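Local atomic coordinates of intracellular growth locus, subunit C (Francisella tularensis subsp. tularensis, PDB entry 2QWU), a protein that is encoded in the Francisella pathogenicity island, is linked to growth inside host cells and is probably an Hcp-like tube component of a type VI-related secretion system. Residues K102-V107 / I158-T163; P162-G167 / G172-I177. The protein carries 2 engineered substitutions. All blocks are in the same frame, centred on the assembly; numbering follows the deposited sequence.

Contact 1: K102-V107 / I158-T163; sequences KIEEKV and ISIEPT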
loop_
_atom_site.group_PDB
_atom_site.type_symbol
_atom_site.label_atom_id
_atom_site.label_comp_id
_atom_site.label_asym_id
_atom_site.label_seq_id
_atom_site.Cartn_x
_atom_site.Cartn_y
_atom_site.Cartn_z
ATOM N N LYS A 102 -4.779 -8.076 -18.293
ATOM C CA LYS A 102 -6.000 -7.299 -18.358
ATOM C C LYS A 102 -5.964 -6.042 -17.493
ATOM O O LYS A 102 -6.526 -4.996 -17.851
ATOM C CB LYS A 102 -7.210 -8.200 -18.036
ATOM C CG LYS A 102 -7.275 -9.387 -19.057
ATOM C CD LYS A 102 -7.375 -8.890 -20.529
ATOM C CE LYS A 102 -6.260 -9.496 -21.385
ATOM N NZ LYS A 102 -6.430 -9.172 -22.837
ATOM N N ILE A 103 -5.279 -6.101 -16.358
ATOM C CA ILE A 103 -5.187 -4.898 -15.555
ATOM C C ILE A 103 -4.284 -3.896 -16.295
ATOM O O ILE A 103 -4.553 -2.701 -16.367
ATOM C CB ILE A 103 -4.581 -5.197 -14.155
ATOM C CG1 ILE A 103 -5.562 -6.067 -13.381
ATOM C CG2 ILE A 103 -4.281 -3.910 -13.440
ATOM C CD1 ILE A 103 -5.033 -6.497 -12.012
ATOM N N GLU A 104 -3.205 -4.391 -16.874
ATOM C CA GLU A 104 -2.288 -3.491 -17.546
ATOM C C GLU A 104 -2.980 -2.762 -18.689
ATOM O O GLU A 104 -2.791 -1.541 -18.899
ATOM C CB GLU A 104 -1.079 -4.263 -18.094
ATOM C CG GLU A 104 -0.129 -4.838 -17.073
ATOM C CD GLU A 104 0.944 -5.753 -17.719
ATOM O OE1 GLU A 104 0.706 -6.334 -18.827
ATOM O OE2 GLU A 104 2.021 -5.926 -17.113
ATOM N N GLU A 105 -3.766 -3.524 -19.441
ATOM C CA GLU A 105 -4.501 -2.942 -20.583
ATOM C C GLU A 105 -5.551 -1.942 -20.170
ATOM O O GLU A 105 -5.775 -0.951 -20.850
ATOM C CB GLU A 105 -5.170 -4.059 -21.421
ATOM C CG GLU A 105 -4.166 -4.864 -22.240
ATOM C CD GLU A 105 -4.808 -6.040 -22.958
ATOM O OE1 GLU A 105 -6.066 -6.147 -22.910
ATOM O OE2 GLU A 105 -4.069 -6.866 -23.539
ATOM N N LYS A 106 -6.242 -2.224 -19.076
ATOM C CA LYS A 106 -7.270 -1.319 -18.591
ATOM C C LYS A 106 -6.639 -0.019 -18.103
ATOM O O LYS A 106 -7.132 1.067 -18.383
ATOM C CB LYS A 106 -8.054 -1.992 -17.459
ATOM C CG LYS A 106 -9.216 -1.148 -16.953
ATOM C CD LYS A 106 -10.310 -1.006 -18.043
ATOM C CE LYS A 106 -11.495 -0.158 -17.558
ATOM N NZ LYS A 106 -12.192 -0.875 -16.425
ATOM N N VAL A 107 -5.519 -0.127 -17.389
ATOM C CA VAL A 107 -4.856 1.068 -16.908
ATOM C C VAL A 107 -4.399 1.961 -18.060
ATOM O O VAL A 107 -4.694 3.155 -18.078
ATOM C CB VAL A 107 -3.649 0.692 -15.970
ATOM C CG1 VAL A 107 -2.809 1.926 -15.708
ATOM C CG2 VAL A 107 -4.182 0.077 -14.670
ATOM N N ILE A 158 3.848 2.266 -14.581
ATOM C CA ILE A 158 3.348 1.113 -13.869
ATOM C C ILE A 158 3.996 -0.130 -14.391
ATOM O O ILE A 158 4.295 -0.251 -15.590
ATOM C CB ILE A 158 1.775 0.960 -13.954
ATOM C CG1 ILE A 158 1.300 -0.232 -13.078
ATOM C CG2 ILE A 158 1.346 0.662 -15.400
ATOM C CD1 ILE A 158 -0.266 -0.330 -12.920
ATOM N N SER A 159 4.323 -1.043 -13.496
ATOM C CA SER A 159 4.851 -2.310 -13.975
ATOM C C SER A 159 4.223 -3.383 -13.108
ATOM O O SER A 159 3.945 -3.129 -11.929
ATOM C CB SER A 159 6.353 -2.383 -13.852
ATOM O OG SER A 159 6.761 -2.297 -12.496
ATOM N N ILE A 160 3.934 -4.547 -13.695
ATOM C CA ILE A 160 3.345 -5.648 -12.915
ATOM C C ILE A 160 4.202 -6.836 -13.247
ATOM O O ILE A 160 4.305 -7.263 -14.403
ATOM C CB ILE A 160 1.869 -5.954 -13.266
ATOM C CG1 ILE A 160 1.015 -4.700 -13.085
ATOM C CG2 ILE A 160 1.343 -7.097 -12.346
ATOM C CD1 ILE A 160 -0.466 -4.867 -13.401
ATOM N N GLU A 161 4.864 -7.353 -12.238
ATOM C CA GLU A 161 5.793 -8.462 -12.462
ATOM C C GLU A 161 5.466 -9.681 -11.665
ATOM O O GLU A 161 5.202 -9.578 -10.453
ATOM C CB GLU A 161 7.182 -8.018 -12.078
ATOM C CG GLU A 161 7.677 -6.854 -12.893
ATOM C CD GLU A 161 9.113 -6.493 -12.550
ATOM O OE1 GLU A 161 9.634 -7.012 -11.527
ATOM O OE2 GLU A 161 9.715 -5.685 -13.299
ATOM N N PRO A 162 5.484 -10.863 -12.311
ATOM C CA PRO A 162 5.185 -12.083 -11.570
ATOM C C PRO A 162 6.419 -12.483 -10.757
ATOM O O PRO A 162 7.554 -12.132 -11.105
ATOM C CB PRO A 162 4.845 -13.090 -12.685
ATOM C CG PRO A 162 5.654 -12.598 -13.854
ATOM C CD PRO A 162 5.450 -11.103 -13.766
ATOM N N THR A 163 6.196 -13.156 -9.644
ATOM C CA THR A 163 7.297 -13.648 -8.812
ATOM C C THR A 163 6.969 -15.087 -8.387
ATOM O O THR A 163 5.840 -15.560 -8.566
ATOM C CB THR A 163 7.483 -12.827 -7.494
ATOM O OG1 THR A 163 6.529 -13.276 -6.517
ATOM C CG2 THR A 163 7.359 -11.341 -7.759
HETATM O O HOH W 1 4.084 -4.490 -16.359
#
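The helical segment 102-107, with Ile103, Glu104 and Val107, runs antiparallel (176°) to the strand segment 158-162, with Ile158 and Ile160, their axes 9.5 Å apart at closest. Glu104 and Ile160 are level with each other. Ile160 has the largest share of the contact. Its CG1 sits beside the backbone N (chi1 -57°) and the chain is extended beyond it, which carries CD1 to the helix. There CD1 meets two residues. Ile103 CG2 lies 3.9 Å from Ile160 CD1, and the Ile103 side chain lies roughly perpendicular to that of Ile160. Glu104 CG lies 3.7 Å from Ile160 CD1, and the Glu104 and Ile160 side chains run alongside in opposing senses. One helical turn on, Val107 CG2 meets Ile158 CD1 more loosely, at 4.3 Å. The polar link is indirect. Glu104 OE2 accepts a bond from water 1 at 2.6 Å, and the same water accepts from Ile160 N at 2.7 Å. This water gives the strand N-H a partner on the side turned away from the neighbouring strand. Arg100, one turn earlier in the helix, forms a long, weak ion pair with Glu104 OE2 and also touches Ile160. Val107 further packs on Ala44 and Phe156. The strand itself pairs with strand 173-184 through Ser159 and Glu161, and helix 97-114 packs on the side chains of its Ile158 and Ile160.

Contact 2: P162-G167 / G172-I177; sequences PTELMG and GMRYHI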
loop_
_atom_site.group_PDB
_atom_site.type_symbol
_atom_site.label_atom_id
_atom_site.label_comp_id
_atom_site.label_asym_id
_atom_site.label_seq_id
_atom_site.Cartn_x
_atom_site.Cartn_y
_atom_site.Cartn_z
ATOM N N PRO A 162 5.484 -10.863 -12.311
ATOM C CA PRO A 162 5.185 -12.083 -11.570
ATOM C C PRO A 162 6.419 -12.483 -10.757
ATOM O O PRO A 162 7.554 -12.132 -11.105
ATOM C CB PRO A 162 4.845 -13.090 -12.685
ATOM C CG PRO A 162 5.654 -12.598 -13.854
ATOM C CD PRO A 162 5.450 -11.103 -13.766
ATOM N N THR A 163 6.196 -13.156 -9.644
ATOM C CA THR A 163 7.297 -13.648 -8.812
ATOM C C THR A 163 6.969 -15.087 -8.387
ATOM O O THR A 163 5.840 -15.560 -8.566
ATOM C CB THR A 163 7.483 -12.827 -7.494
ATOM O OG1 THR A 163 6.529 -13.276 -6.517
ATOM C CG2 THR A 163 7.359 -11.341 -7.759
ATOM N N GLU A 164 7.960 -15.783 -7.847
ATOM C CA GLU A 164 7.754 -17.125 -7.337
ATOM C C GLU A 164 7.732 -17.068 -5.810
ATOM O O GLU A 164 7.847 -18.099 -5.161
ATOM C CB GLU A 164 8.906 -18.066 -7.790
ATOM C CG GLU A 164 8.935 -18.308 -9.300
ATOM C CD GLU A 164 7.600 -18.786 -9.837
ATOM O OE1 GLU A 164 6.984 -19.699 -9.226
ATOM O OE2 GLU A 164 7.148 -18.258 -10.866
ATOM N N LEU A 165 7.589 -15.873 -5.233
ATOM C CA LEU A 165 7.606 -15.751 -3.782
ATOM C C LEU A 165 6.576 -16.557 -2.993
ATOM O O LEU A 165 6.828 -16.913 -1.837
ATOM C CB LEU A 165 7.486 -14.287 -3.384
ATOM C CG LEU A 165 8.687 -13.434 -3.729
ATOM C CD1 LEU A 165 8.353 -11.983 -3.511
ATOM C CD2 LEU A 165 9.864 -13.846 -2.834
HETATM N N MSE A 166 5.405 -16.770 -3.573
HETATM C CA MSE A 166 4.359 -17.563 -2.924
HETATM C C MSE A 166 4.101 -18.795 -3.807
HETATM O O MSE A 166 3.028 -19.395 -3.795
HETATM C CB MSE A 166 3.078 -16.740 -2.769
HETATM C CG MSE A 166 3.170 -15.595 -1.759
HETATM SE SE MSE A 166 1.530 -14.704 -1.441
HETATM C CE MSE A 166 0.580 -15.407 -2.378
ATOM N N GLY A 167 5.095 -19.177 -4.581
ATOM C CA GLY A 167 4.879 -20.300 -5.484
ATOM C C GLY A 167 3.710 -20.087 -6.441
ATOM O O GLY A 167 3.316 -18.953 -6.778
ATOM N N GLY A 172 -3.470 -21.574 -10.122
ATOM C CA GLY A 172 -2.660 -20.866 -11.098
ATOM C C GLY A 172 -2.300 -19.435 -10.799
ATOM O O GLY A 172 -1.883 -18.723 -11.697
HETATM N N MSE A 173 -2.411 -19.013 -9.548
HETATM C CA MSE A 173 -2.093 -17.605 -9.262
HETATM C C MSE A 173 -0.693 -17.453 -8.697
HETATM O O MSE A 173 -0.222 -18.316 -7.955
HETATM C CB MSE A 173 -3.111 -17.018 -8.261
HETATM C CG MSE A 173 -4.540 -17.026 -8.805
HETATM SE SE MSE A 173 -5.743 -16.240 -7.696
HETATM C CE MSE A 173 -5.537 -17.180 -6.251
ATOM N N ARG A 174 -0.040 -16.340 -9.030
ATOM C CA ARG A 174 1.279 -16.062 -8.495
ATOM C C ARG A 174 1.269 -14.713 -7.776
ATOM O O ARG A 174 0.428 -13.861 -8.055
ATOM C CB ARG A 174 2.309 -15.991 -9.606
ATOM C CG ARG A 174 2.762 -17.393 -10.104
ATOM C CD ARG A 174 3.618 -17.226 -11.365
ATOM N NE ARG A 174 4.092 -18.522 -11.824
ATOM C CZ ARG A 174 3.356 -19.402 -12.502
ATOM N NH1 ARG A 174 2.091 -19.132 -12.831
ATOM N NH2 ARG A 174 3.886 -20.587 -12.830
ATOM N N TYR A 175 2.218 -14.547 -6.873
ATOM C CA TYR A 175 2.292 -13.275 -6.158
ATOM C C TYR A 175 2.947 -12.347 -7.172
ATOM O O TYR A 175 4.081 -12.630 -7.635
ATOM C CB TYR A 175 3.139 -13.460 -4.920
ATOM C CG TYR A 175 3.189 -12.236 -4.018
ATOM C CD1 TYR A 175 2.031 -11.738 -3.432
ATOM C CD2 TYR A 175 4.415 -11.667 -3.672
ATOM C CE1 TYR A 175 2.095 -10.673 -2.482
ATOM C CE2 TYR A 175 4.500 -10.643 -2.744
ATOM C CZ TYR A 175 3.340 -10.149 -2.152
ATOM O OH TYR A 175 3.394 -9.144 -1.190
ATOM N N HIS A 176 2.267 -11.248 -7.519
ATOM C CA HIS A 176 2.786 -10.277 -8.508
ATOM C C HIS A 176 3.081 -8.965 -7.797
ATOM O O HIS A 176 2.361 -8.567 -6.886
ATOM C CB HIS A 176 1.769 -9.957 -9.626
ATOM C CG HIS A 176 1.614 -11.038 -10.686
ATOM N ND1 HIS A 176 1.099 -12.292 -10.427
ATOM C CD2 HIS A 176 1.849 -10.981 -12.020
ATOM C CE1 HIS A 176 1.016 -12.977 -11.570
ATOM N NE2 HIS A 176 1.464 -12.206 -12.543
ATOM N N ILE A 177 4.111 -8.263 -8.249
ATOM C CA ILE A 177 4.431 -7.003 -7.624
ATOM C C ILE A 177 4.046 -5.873 -8.571
ATOM O O ILE A 177 4.511 -5.832 -9.706
ATOM C CB ILE A 177 5.928 -6.982 -7.274
ATOM C CG1 ILE A 177 6.170 -8.122 -6.274
ATOM C CG2 ILE A 177 6.323 -5.609 -6.786
ATOM C CD1 ILE A 177 7.498 -8.091 -5.499
HETATM O O HOH W 2 4.268 -16.389 -6.366
HETATM O O HOH W 3 0.802 -18.269 -5.086
#
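Thr163 holds the carbonyl oxygen of Tyr175 with two bonds. The Thr163 N to Tyr175 O bond measures 3.0 Å. The hydroxyl bond, Thr163 OG1 to Tyr175 O, is shorter at 2.8 Å. Its donor is tilted further from the carbonyl plane, by 34°. The hydroxyl can do this because OG1 lies between the backbone N and the carbonyl carbon (chi1 81°). OG1 also accepts from Leu165 N, which makes an ST turn. Glu164 and Arg174 add a salt bridge. Glu164 OE2 uses its syn lone pair to accept from Arg174 NE at 3.2 Å, in the guanidinium plane. The carboxylate and guanidinium planes are turned 69° apart. Water 2 joins four backbone atoms: it donates to Thr163 O and Gly167 O, and accepts from Met166 N and Tyr175 N. Glu164 to Gly167 form a type I turn.

Packing surrounds these bonds. Pro162 pairs with His176 in an antiparallel non-hydrogen-bonded pair. Pro162 CA lies over the His176 ring, 3.8 Å from its centroid, in a CH-pi contact. That ring is held by His176 ND1, which donates to Arg174 O at 2.9 Å. The Tyr175 ring takes selenomethionine Met166 obliquely, with SE 3.6 Å from Tyr175 CD1. Leu165 CD1 comes to the ring's edge, 4.0 Å from Tyr175 CD2. The Tyr175 hydroxyl is bonded elsewhere, to Pro24 O and Ser72 OG. Thr163 CG2 meets Ile177 CG1 at 3.7 Å.

Both polar groups of Thr163 grip one carbonyl, and a shared water joins the turn to the strand. Polar bonds therefore do much to hold the loop against strand 173-177, with an ion pair at the surface.

Both contacts involve strand 157-162 and share Pro162 and Thr163. The centres of contact 1 and contact 2 are about 13 Å apart. Contact 1 is buried and brings a helix onto the strand through aliphatic side chains and one bridging water. Contact 2 lies at the surface. It follows the chain out of the strand, round the loop and into strand 173-184, and it relies on direct hydrogen bonds, a salt bridge and aromatic contacts. The two meet where the strands pair: Glu161 O is 2.8 Å from Ile177 N, a probable hydrogen bond. Ile160 CG2 also packs on His176 CD2. Arg100 of helix 97-114 touches Ile160, Pro162 and His176, so it spans both contacts.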